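Local coordinates for adenine phosphoribosyltransferase, putative (Trypanosoma brucei brucei, PDB 5VN4) that catalyses the phosphoribosylation of adenine to AMP in purine salvage, binding adenine, ribose 5-phosphate and pyrophosphate in its active site and working as a homodimer, at the interface of chains A and B. Numbering follows the deposited sequence. Chains: chain A/B, Adenine phosphoribosyltransferase, putative.

The interface of chains A and B. Residues chain A 53, 57, 63, 89, 92-93; chain B 92, 96, 106, 108.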
loop_
_atom_site.group_PDB
_atom_site.type_symbol
_atom_site.label_atom_id
_atom_site.label_comp_id
_atom_site.label_asym_id
_atom_site.label_seq_id
_atom_site.Cartn_x
_atom_site.Cartn_y
_atom_site.Cartn_z
ATOM N N VAL A 53 -8.774 -6.605 -4.577
ATOM C CA VAL A 53 -8.805 -5.186 -4.221
ATOM C C VAL A 53 -8.507 -4.276 -5.413
ATOM O O VAL A 53 -8.894 -3.096 -5.400
ATOM C CB VAL A 53 -7.836 -4.914 -3.051
ATOM C CG1 VAL A 53 -6.400 -4.863 -3.561
ATOM C CG2 VAL A 53 -8.212 -3.641 -2.314
ATOM N N THR A 57 -9.354 -0.186 -6.279
ATOM C CA THR A 57 -8.411 0.911 -6.481
ATOM C C THR A 57 -8.502 1.473 -7.894
ATOM O O THR A 57 -8.175 2.646 -8.113
ATOM C CB THR A 57 -6.974 0.498 -6.147
ATOM O OG1 THR A 57 -6.523 -0.533 -7.033
ATOM C CG2 THR A 57 -6.892 0.007 -4.720
ATOM N N MET A 63 -12.952 4.831 -4.454
ATOM C CA MET A 63 -11.836 5.200 -3.584
ATOM C C MET A 63 -12.107 6.515 -2.864
ATOM O O MET A 63 -11.850 6.639 -1.659
ATOM C CB MET A 63 -10.533 5.275 -4.378
ATOM C CG MET A 63 -9.997 3.923 -4.816
ATOM S SD MET A 63 -9.419 2.902 -3.426
ATOM C CE MET A 63 -7.782 3.582 -3.146
ATOM N N SER A 89 -0.187 -5.922 2.680
ATOM C CA SER A 89 0.088 -4.892 1.680
ATOM C C SER A 89 -1.166 -4.112 1.283
ATOM O O SER A 89 -1.087 -2.988 0.802
ATOM C CB SER A 89 0.643 -5.560 0.415
ATOM O OG SER A 89 1.725 -6.430 0.723
ATOM N N PHE A 92 -2.193 -0.855 3.031
ATOM C CA PHE A 92 -1.393 0.273 2.560
ATOM C C PHE A 92 -2.124 1.085 1.503
ATOM O O PHE A 92 -1.825 2.268 1.323
ATOM C CB PHE A 92 -0.096 -0.238 1.925
ATOM C CG PHE A 92 0.950 -0.722 2.908
ATOM C CD1 PHE A 92 0.707 -0.815 4.274
ATOM C CD2 PHE A 92 2.205 -1.072 2.435
ATOM C CE1 PHE A 92 1.707 -1.241 5.145
ATOM C CE2 PHE A 92 3.206 -1.500 3.296
ATOM C CZ PHE A 92 2.956 -1.591 4.656
ATOM N N LEU A 93 -3.050 0.462 0.769
ATOM C CA LEU A 93 -3.774 1.132 -0.307
ATOM C C LEU A 93 -4.837 2.091 0.203
ATOM O O LEU A 93 -5.279 2.968 -0.555
ATOM C CB LEU A 93 -4.460 0.083 -1.180
ATOM C CG LEU A 93 -3.518 -0.853 -1.937
ATOM C CD1 LEU A 93 -4.249 -2.097 -2.423
ATOM C CD2 LEU A 93 -2.894 -0.108 -3.115
ATOM N N PHE B 92 2.377 1.212 -3.232
ATOM C CA PHE B 92 0.983 1.261 -2.803
ATOM C C PHE B 92 0.724 2.386 -1.814
ATOM O O PHE B 92 -0.422 2.824 -1.682
ATOM C CB PHE B 92 0.594 -0.033 -2.086
ATOM C CG PHE B 92 0.453 -1.244 -2.979
ATOM C CD1 PHE B 92 0.706 -1.201 -4.348
ATOM C CD2 PHE B 92 0.039 -2.446 -2.416
ATOM C CE1 PHE B 92 0.548 -2.329 -5.124
ATOM C CE2 PHE B 92 -0.123 -3.581 -3.184
ATOM C CZ PHE B 92 0.140 -3.526 -4.540
ATOM N N PRO B 96 -2.237 5.723 -4.536
ATOM C CA PRO B 96 -3.676 5.985 -4.338
ATOM C C PRO B 96 -4.020 7.420 -3.971
ATOM O O PRO B 96 -4.990 7.965 -4.513
ATOM C CB PRO B 96 -4.065 4.976 -3.250
ATOM C CG PRO B 96 -3.150 3.841 -3.499
ATOM C CD PRO B 96 -1.833 4.478 -3.853
ATOM N N PHE B 106 -6.059 3.637 -9.908
ATOM C CA PHE B 106 -4.769 3.165 -9.424
ATOM C C PHE B 106 -4.687 1.668 -9.692
ATOM O O PHE B 106 -5.547 0.907 -9.236
ATOM C CB PHE B 106 -4.554 3.449 -7.935
ATOM C CG PHE B 106 -3.239 2.946 -7.431
ATOM C CD1 PHE B 106 -2.057 3.582 -7.794
ATOM C CD2 PHE B 106 -3.170 1.802 -6.665
ATOM C CE1 PHE B 106 -0.829 3.104 -7.371
ATOM C CE2 PHE B 106 -1.950 1.324 -6.229
ATOM C CZ PHE B 106 -0.776 1.972 -6.585
ATOM N N LEU B 108 -2.548 -1.953 -9.590
ATOM C CA LEU B 108 -1.547 -2.634 -8.780
ATOM C C LEU B 108 -0.568 -3.398 -9.660
ATOM O O LEU B 108 -0.980 -4.183 -10.517
ATOM C CB LEU B 108 -2.223 -3.630 -7.833
ATOM C CG LEU B 108 -3.469 -3.166 -7.068
ATOM C CD1 LEU B 108 -3.910 -4.257 -6.118
ATOM C CD2 LEU B 108 -3.231 -1.861 -6.327
HETATM O O HOH W 1 -2.065 4.388 -0.244
#
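A:Leu93 pushes its methyl CD2 over the face of the B:Phe92 ring, 4.0 Å from the ring centre, in a CH-pi contact. A:Leu93 CD2 also meets B:Phe106 CE2 at 3.6 Å and touches B:Leu108 CD2, while B:Pro96 CG borders it more loosely, so one branch of the leucine is packed among the side chains of B:Phe92, B:Phe106, B:Leu108 and B:Pro96. At the edge of the B:Phe92 ring, in its plane, the carbonyl O of A:Ser89 lies 3.5 Å from B:Phe92 CD2. With CG anti to the backbone N (chi1 179°), the B:Phe106 ring reaches from strand 106-109 to the leucine at about a right angle, CE2 leading, and one face is covered by CD of B:Pro96 from its own chain. Beside this packing, A:Thr57 pairs with the backbone of B:Phe106 twice: A:Thr57 OG1, the hydroxyl, donates to B:Phe106 O at 2.8 Å, and B:Phe106 N donates to A:Thr57 O at 2.9 Å, nearly straight at the hydrogen (165°) but from above the carbonyl plane. Further out, A:Val53 CG1 touches B:Leu108 CD1, and A:Met63, bent at chi2 and chi3, brings CE towards B:Pro96 CB. Near the two-fold axis, water 1 joins two carbonyl oxygens, its O lying 2.6 Å from A:Phe92 O and 2.7 Å from B:Phe92 O. Repeated with the chains exchanged, this patch helps hold the homodimer together; A:Ser89 also lines the pyrophosphate pocket, which suggests that the interface borders the active site.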